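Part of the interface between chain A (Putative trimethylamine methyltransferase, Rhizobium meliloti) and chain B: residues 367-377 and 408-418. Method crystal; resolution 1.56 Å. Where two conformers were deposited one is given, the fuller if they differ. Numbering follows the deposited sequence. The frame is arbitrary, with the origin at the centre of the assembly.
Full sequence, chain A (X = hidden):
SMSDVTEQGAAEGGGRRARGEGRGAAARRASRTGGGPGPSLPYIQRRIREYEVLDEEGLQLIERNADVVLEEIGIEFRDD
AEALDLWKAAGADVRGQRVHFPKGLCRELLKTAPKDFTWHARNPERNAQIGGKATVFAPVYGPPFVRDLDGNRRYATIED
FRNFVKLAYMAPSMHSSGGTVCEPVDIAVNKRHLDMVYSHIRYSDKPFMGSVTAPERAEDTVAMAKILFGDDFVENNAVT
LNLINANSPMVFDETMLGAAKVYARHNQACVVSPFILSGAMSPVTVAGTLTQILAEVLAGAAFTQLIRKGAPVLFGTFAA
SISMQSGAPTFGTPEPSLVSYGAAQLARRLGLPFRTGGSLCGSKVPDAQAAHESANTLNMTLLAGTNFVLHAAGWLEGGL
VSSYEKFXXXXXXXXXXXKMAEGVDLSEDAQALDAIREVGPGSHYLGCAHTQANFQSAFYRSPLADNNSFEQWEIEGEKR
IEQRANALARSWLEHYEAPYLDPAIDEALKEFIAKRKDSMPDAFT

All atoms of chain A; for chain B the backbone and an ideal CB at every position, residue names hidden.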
ATOM      1  N   ASP A 367       9.816   8.254  10.049  1.00 12.38           N
ATOM      2  CA  ASP A 367       9.052   9.392   9.504  1.00 12.12           C
ATOM      3  C   ASP A 367       8.202   8.947   8.327  1.00 11.93           C
ATOM      4  O   ASP A 367       7.938   7.750   8.159  1.00 11.91           O
ATOM      5  CB  ASP A 367      10.034  10.515   9.109  1.00 12.01           C
ATOM      6  CG  ASP A 367      10.905  10.174   7.881  1.00 12.20           C
ATOM      7  OD1 ASP A 367      10.956   8.996   7.470  1.00 12.16           O
ATOM      8  OD2 ASP A 367      11.536  11.143   7.395  1.00 12.56           O
ATOM      9  N   ALA A 368       7.632   9.915   7.596  1.00 11.94           N
ATOM     10  CA  ALA A 368       6.767   9.579   6.469  1.00 11.88           C
ATOM     11  C   ALA A 368       7.453   8.829   5.351  1.00 12.07           C
ATOM     12  O   ALA A 368       6.821   8.061   4.680  1.00 12.38           O
ATOM     13  CB  ALA A 368       6.042  10.820   5.939  1.00 11.87           C
ATOM     14  N   GLN A 369       8.782   8.997   5.220  1.00 12.26           N
ATOM     15  CA  GLN A 369       9.539   8.181   4.266  1.00 12.29           C
ATOM     16  C   GLN A 369       9.533   6.727   4.718  1.00 12.08           C
ATOM     17  O   GLN A 369       9.197   5.809   3.933  1.00 12.77           O
ATOM     18  CB  GLN A 369      10.984   8.695   4.099  1.00 12.92           C
ATOM     19  CG  GLN A 369      11.771   7.842   3.124  1.00 13.43           C
ATOM     20  CD  GLN A 369      13.236   8.184   3.066  1.00 14.18           C
ATOM     21  OE1 GLN A 369      13.654   9.300   3.398  1.00 14.64           O
ATOM     22  NE2 GLN A 369      14.041   7.215   2.662  1.00 14.45           N
ATOM     23  N   ALA A 370       9.895   6.501   5.972  1.00 11.89           N
ATOM     24  CA  ALA A 370       9.921   5.138   6.491  1.00 11.97           C
ATOM     25  C   ALA A 370       8.577   4.479   6.274  1.00 11.78           C
ATOM     26  O   ALA A 370       8.475   3.298   5.868  1.00 11.75           O
ATOM     27  CB  ALA A 370      10.265   5.124   7.938  1.00 12.04           C
ATOM     28  N   ALA A 371       7.509   5.261   6.564  1.00 11.29           N
ATOM     29  CA  ALA A 371       6.149   4.703   6.508  1.00 11.44           C
ATOM     30  C   ALA A 371       5.686   4.429   5.093  1.00 11.65           C
ATOM     31  O   ALA A 371       5.089   3.383   4.845  1.00 11.54           O
ATOM     32  CB  ALA A 371       5.184   5.649   7.209  1.00 11.39           C
ATOM     33  N   HIS A 372       5.906   5.344   4.165  1.00 11.88           N
ATOM     34  CA  HIS A 372       5.523   5.098   2.765  1.00 12.35           C
ATOM     35  C   HIS A 372       6.264   3.883   2.217  1.00 12.26           C
ATOM     36  O   HIS A 372       5.682   3.055   1.554  1.00 12.06           O
ATOM     37  CB  HIS A 372       5.755   6.307   1.884  1.00 12.71           C
ATOM     38  CG  HIS A 372       4.646   7.302   1.914  1.00 13.03           C
ATOM     39  ND1 HIS A 372       3.401   7.053   1.361  1.00 13.44           N
ATOM     40  CD2 HIS A 372       4.601   8.573   2.387  1.00 13.42           C
ATOM     41  CE1 HIS A 372       2.651   8.144   1.493  1.00 13.59           C
ATOM     42  NE2 HIS A 372       3.333   9.054   2.161  1.00 13.68           N
ATOM     43  N   GLU A 373       7.557   3.823   2.502  1.00 11.96           N
ATOM     44  CA  GLU A 373       8.348   2.719   1.958  1.00 12.41           C
ATOM     45  C   GLU A 373       7.821   1.399   2.554  1.00 11.77           C
ATOM     46  O   GLU A 373       7.639   0.416   1.858  1.00 12.02           O
ATOM     47  CB  GLU A 373       9.831   2.955   2.212  1.00 13.35           C
ATOM     48  CG  GLU A 373      10.371   4.128   1.419  1.00 14.20           C
ATOM     49  CD  GLU A 373      11.797   4.531   1.731  1.00 16.17           C
ATOM     50  OE1 GLU A 373      12.347   4.124   2.759  1.00 18.18           O
ATOM     51  OE2 GLU A 373      12.357   5.351   0.977  1.00 17.69           O
ATOM     52  N   SER A 374       7.654   1.363   3.876  1.00 11.57           N
ATOM     53  CA  SER A 374       7.169   0.168   4.549  1.00 11.74           C
ATOM     54  C   SER A 374       5.769  -0.229   4.142  1.00 11.80           C
ATOM     55  O   SER A 374       5.509  -1.410   3.890  1.00 11.75           O
ATOM     56  CB  SER A 374       7.182   0.389   6.055  1.00 12.07           C
ATOM     57  OG  SER A 374       8.540   0.618   6.536  1.00 12.80           O
ATOM     58  N   ALA A 375       4.878   0.751   3.978  1.00 11.66           N
ATOM     59  CA  ALA A 375       3.532   0.494   3.575  1.00 11.86           C
ATOM     60  C   ALA A 375       3.478  -0.044   2.122  1.00 11.84           C
ATOM     61  O   ALA A 375       2.726  -0.988   1.818  1.00 11.92           O
ATOM     62  CB  ALA A 375       2.712   1.754   3.656  1.00 12.03           C
ATOM     63  N   ASN A 376       4.278   0.515   1.236  1.00 11.99           N
ATOM     64  CA  ASN A 376       4.297   0.068  -0.138  1.00 12.37           C
ATOM     65  C   ASN A 376       4.764  -1.386  -0.157  1.00 12.76           C
ATOM     66  O   ASN A 376       4.183  -2.224  -0.857  1.00 13.73           O
ATOM     67  CB  ASN A 376       5.160   0.946  -1.008  1.00 12.86           C
ATOM     68  CG  ASN A 376       4.564   2.328  -1.213  1.00 13.75           C
ATOM     69  OD1 ASN A 376       3.379   2.606  -0.926  1.00 14.45           O
ATOM     70  ND2 ASN A 376       5.414   3.219  -1.742  1.00 14.38           N
ATOM     71  N   THR A 377       5.772  -1.683   0.638  1.00 12.68           N
ATOM     72  CA  THR A 377       6.312  -3.044   0.628  1.00 12.80           C
ATOM     73  C   THR A 377       5.324  -4.003   1.291  1.00 12.58           C
ATOM     74  O   THR A 377       5.080  -5.103   0.797  1.00 12.89           O
ATOM     75  CB  THR A 377       7.678  -3.109   1.347  1.00 13.10           C
ATOM     76  OG1 THR A 377       8.573  -2.079   0.855  1.00 13.43           O
ATOM     77  CG2 THR A 377       8.350  -4.431   1.132  1.00 13.75           C
TER
ATOM     78  N   UNK B 408       3.685  17.749  -1.182  1.00 13.56           N
ATOM     79  CA  UNK B 408       4.959  17.369  -1.837  1.00 14.29           C
ATOM     80  C   UNK B 408       5.291  15.911  -1.644  1.00 13.87           C
ATOM     81  O   UNK B 408       5.754  15.231  -2.568  1.00 13.61           O
ATOM     82  CB  UNK B 408       6.112  18.219  -1.300  1.00 14.29           C
ATOM     83  N   UNK B 409       5.042  15.404  -0.446  1.00 13.34           N
ATOM     84  CA  UNK B 409       5.331  13.984  -0.149  1.00 13.25           C
ATOM     85  C   UNK B 409       4.388  13.090  -0.967  1.00 13.00           C
ATOM     86  O   UNK B 409       4.806  12.109  -1.609  1.00 12.89           O
ATOM     87  CB  UNK B 409       5.178  13.695   1.346  1.00 13.25           C
ATOM     88  N   UNK B 410       3.118  13.474  -1.006  1.00 12.79           N
ATOM     89  CA  UNK B 410       2.132  12.679  -1.715  1.00 13.01           C
ATOM     90  C   UNK B 410       2.381  12.690  -3.226  1.00 13.14           C
ATOM     91  O   UNK B 410       2.239  11.654  -3.891  1.00 12.99           O
ATOM     92  CB  UNK B 410       0.725  13.195  -1.408  1.00 13.01           C
ATOM     93  N   UNK B 411       2.685  13.839  -3.788  1.00 13.06           N
ATOM     94  CA  UNK B 411       2.882  13.886  -5.242  1.00 13.68           C
ATOM     95  C   UNK B 411       4.049  13.019  -5.712  1.00 14.05           C
ATOM     96  O   UNK B 411       4.049  12.511  -6.851  1.00 14.01           O
ATOM     97  CB  UNK B 411       3.113  15.332  -5.687  1.00 13.68           C
ATOM     98  N   UNK B 412       5.039  12.876  -4.845  1.00 14.51           N
ATOM     99  CA  UNK B 412       6.155  11.973  -5.095  1.00 15.90           C
ATOM    100  C   UNK B 412       5.655  10.522  -5.187  1.00 15.23           C
ATOM    101  O   UNK B 412       5.984   9.781  -6.143  1.00 16.23           O
ATOM    102  CB  UNK B 412       7.209  12.110  -3.994  1.00 15.90           C
ATOM    103  N   UNK B 413       4.781  10.144  -4.260  1.00 14.38           N
ATOM    104  CA  UNK B 413       4.141   8.849  -4.313  1.00 14.47           C
ATOM    105  C   UNK B 413       3.354   8.684  -5.596  1.00 14.44           C
ATOM    106  O   UNK B 413       3.321   7.590  -6.197  1.00 14.51           O
ATOM    107  CB  UNK B 413       3.228   8.654  -3.101  1.00 14.47           C
ATOM    108  N   UNK B 414       2.686   9.746  -6.034  1.00 13.64           N
ATOM    109  CA  UNK B 414       1.928   9.643  -7.278  1.00 13.79           C
ATOM    110  C   UNK B 414       2.827   9.277  -8.447  1.00 14.26           C
ATOM    111  O   UNK B 414       2.392   8.554  -9.354  1.00 14.42           O
ATOM    112  CB  UNK B 414       1.202  10.958  -7.570  1.00 13.79           C
ATOM    113  N   UNK B 415       4.041   9.837  -8.495  1.00 14.71           N
ATOM    114  CA  UNK B 415       4.989   9.452  -9.560  1.00 15.66           C
ATOM    115  C   UNK B 415       5.326   7.959  -9.509  1.00 16.09           C
ATOM    116  O   UNK B 415       5.469   7.317 -10.567  1.00 16.28           O
ATOM    117  CB  UNK B 415       6.275  10.273  -9.444  1.00 15.66           C
ATOM    118  N   UNK B 416       5.389   7.405  -8.299  1.00 16.23           N
ATOM    119  CA  UNK B 416       5.679   5.966  -8.142  0.80 16.67           C
ATOM    120  C   UNK B 416       4.501   5.185  -8.664  1.00 16.68           C
ATOM    121  O   UNK B 416       4.680   4.187  -9.353  1.00 16.03           O
ATOM    122  CB  UNK B 416       5.965   5.599  -6.684  0.80 16.67           C
ATOM    123  N   UNK B 417       3.296   5.625  -8.372  1.00 15.56           N
ATOM    124  CA  UNK B 417       2.105   4.939  -8.855  1.00 16.22           C
ATOM    125  C   UNK B 417       2.013   4.986 -10.379  1.00 16.07           C
ATOM    126  O   UNK B 417       1.676   4.001 -11.032  1.00 15.83           O
ATOM    127  CB  UNK B 417       0.851   5.558  -8.234  1.00 16.22           C
ATOM    128  N   UNK B 418       2.388   6.115 -10.977  1.00 16.00           N
ATOM    129  CA  UNK B 418       2.405   6.257 -12.420  1.00 16.42           C
ATOM    130  C   UNK B 418       3.365   5.245 -13.050  1.00 17.01           C
ATOM    131  O   UNK B 418       3.032   4.611 -14.051  1.00 16.69           O
ATOM    132  CB  UNK B 418       2.798   7.684 -12.809  1.00 16.42           C
TER

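Chain A presents the first turns of a helix, with Ala A368, His A372 and Asn A376 spaced one turn apart along the side that meets chain B. The chain B segment is also helical, running at 27° to its partner, with axes 11.8 Å apart at closest approach. That separation leaves room for side chains between the backbones; the helical phi/psi angles call for no glycine, and proline would suit poorly within the helix.

Position 408 has nothing of the chain A stretch near its ideal CB, so this interface hardly restricts it. The deposited residue is Met B408, present as selenomethionine, which makes no contact here.

Position 409 points toward chain A. Its ideal CB lies 5.1 Å from His A372 NE2 and 5.5 Å from Ala A368 CB, a gap between a small methyl and an imidazole that a medium-sized aliphatic chain such as valine, leucine, isoleucine or methionine could fill. It is Ile B409. Its CD1 reaches to 4.3 Å from Ala A368 CB, while its CG2 approaches His A372 NE2 at 3.7 Å and sits near the alanine methyl as well.

Position 410 directs its CA-to-CB bond away, yet the imidazole nitrogen NE2 lies within range of a side chain that bends back. A polar residue long enough to bend back could meet this nitrogen directly, or a shorter one through water. Asp B410 does so through water: OD1 remains 4.3 Å from His A372 NE2, and water 2 bridges them, 2.7 Å from His A372 NE2 and donating to Asp B410 OD1 at 2.8 Å.

Positions 411 and 412 find no atoms of this chain A stretch near their ideal CB and could hold many residues. Gln B411 instead turns NE2 back to the carbonyl of Met B408, and Asp B412 is engaged elsewhere in the structure.

Position 413 faces chain A squarely, its ideal CB 4.7 Å from His A372 CE1. One turn further along the chain A helix, to the side of the ring, lies the amide of Asn A376, so a flexible chain with a polar end, glutamine or perhaps glutamate, would suit both surfaces. Gln B413, with chi1 and chi2 both m, lays CG over one face of the His A372 ring, 3.7 Å from its centroid, in a CH-pi contact. Its OE1 then accepts a nearly straight hydrogen bond from Asn A376 ND2 at 3.1 Å. Water 1 also donates to Gln B413 OE1 and Asn A376 OD1 and bonds His A372 ND1, tying the three side chains together.

Positions 414 and 415 lie out of reach; nothing in this stretch selects a side chain at either, so many would do, and the backbone at 415 does not require glycine. Leu B414 and Gly B415 occupy them without touching this stretch.

Position 416 points toward chain A but from a distance, favouring a long side chain. Selenomethionine Met B416 brings SE to 4.3 Å from Asn A376 ND2. Position 417 points sideways, so length and flexibility again help; selenomethionine Met B417 curls CE to 4.0 Å from Asn A376 OD1. Position 418 is unconstrained here, and Gln B418 bonds elsewhere in the structure.

Chain B 408-418: MIDQDQLGMMQ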
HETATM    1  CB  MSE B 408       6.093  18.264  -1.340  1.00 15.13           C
HETATM    2  CG  MSE B 408       5.882  19.756  -1.616  1.00 16.02           C
HETATM    3 SE   MSE B 408       5.704  20.143  -3.523  1.00 17.76          SE
HETATM    4  CE  MSE B 408       7.471  19.510  -4.054  1.00 18.56           C
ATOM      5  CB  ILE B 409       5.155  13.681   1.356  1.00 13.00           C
ATOM      6  CG1 ILE B 409       6.194  14.457   2.177  1.00 13.13           C
ATOM      7  CG2 ILE B 409       5.194  12.153   1.638  1.00 13.28           C
ATOM      8  CD1 ILE B 409       5.868  14.493   3.666  1.00 13.14           C
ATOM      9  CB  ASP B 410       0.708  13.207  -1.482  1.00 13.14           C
ATOM     10  CG  ASP B 410       0.198  13.046  -0.065  1.00 13.75           C
ATOM     11  OD1 ASP B 410       0.646  12.120   0.645  1.00 15.08           O
ATOM     12  OD2 ASP B 410      -0.785  13.797   0.315  1.00 14.60           O
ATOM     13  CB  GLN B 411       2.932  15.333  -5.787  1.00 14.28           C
ATOM     14  CG  GLN B 411       4.107  16.158  -5.387  1.00 14.78           C
ATOM     15  CD  GLN B 411       5.363  15.882  -6.159  1.00 15.36           C
ATOM     16  OE1 GLN B 411       5.345  15.748  -7.376  1.00 16.09           O
ATOM     17  NE2 GLN B 411       6.474  15.764  -5.457  1.00 16.35           N
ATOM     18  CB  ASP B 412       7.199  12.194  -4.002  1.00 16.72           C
ATOM     19  CG  ASP B 412       8.409  11.360  -4.156  1.00 18.63           C
ATOM     20  OD1 ASP B 412       8.802  11.040  -5.314  1.00 21.19           O
ATOM     21  OD2 ASP B 412       9.008  11.017  -3.101  1.00 19.07           O
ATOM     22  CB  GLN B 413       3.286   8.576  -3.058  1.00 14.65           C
ATOM     23  CG  GLN B 413       4.103   8.501  -1.786  1.00 14.96           C
ATOM     24  CD  GLN B 413       5.085   7.317  -1.791  1.00 16.30           C
ATOM     25  OE1 GLN B 413       4.682   6.175  -2.040  1.00 17.25           O
ATOM     26  NE2 GLN B 413       6.350   7.593  -1.553  1.00 17.53           N
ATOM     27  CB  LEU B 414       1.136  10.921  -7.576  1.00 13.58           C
ATOM     28  CG  LEU B 414       0.135  11.368  -6.506  1.00 13.27           C
ATOM     29  CD1 LEU B 414      -0.486  12.668  -6.989  1.00 13.45           C
ATOM     30  CD2 LEU B 414      -0.925  10.313  -6.215  1.00 13.16           C
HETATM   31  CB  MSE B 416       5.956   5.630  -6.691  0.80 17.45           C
HETATM   32  CG  MSE B 416       7.310   6.202  -6.375  0.80 18.88           C
HETATM   33 SE   MSE B 416       7.661   5.689  -4.490  0.80 22.05          SE
HETATM   34  CE  MSE B 416       8.813   7.299  -4.185  0.80 21.72           C
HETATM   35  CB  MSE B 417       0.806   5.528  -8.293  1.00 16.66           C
HETATM   36  CG  MSE B 417       0.712   5.497  -6.775  1.00 17.81           C
HETATM   37 SE   MSE B 417       0.768   3.697  -5.970  1.00 21.33          SE
HETATM   38  CE  MSE B 417       1.634   4.100  -4.208  1.00 23.09           C
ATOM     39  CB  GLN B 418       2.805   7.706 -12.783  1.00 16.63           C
ATOM     40  CG  GLN B 418       2.912   7.963 -14.258  1.00 17.10           C
ATOM     41  CD  GLN B 418       2.040   9.070 -14.808  1.00 16.91           C
ATOM     42  OE1 GLN B 418       1.762  10.064 -14.123  1.00 16.90           O
ATOM     43  NE2 GLN B 418       1.704   8.964 -16.084  1.00 17.37           N
TER
HETATM   44  O   HOH W   1       2.559   5.230  -0.697  1.00 17.55           O
HETATM   45  O   HOH W   2       1.997  11.303   2.998  1.00 18.55           O
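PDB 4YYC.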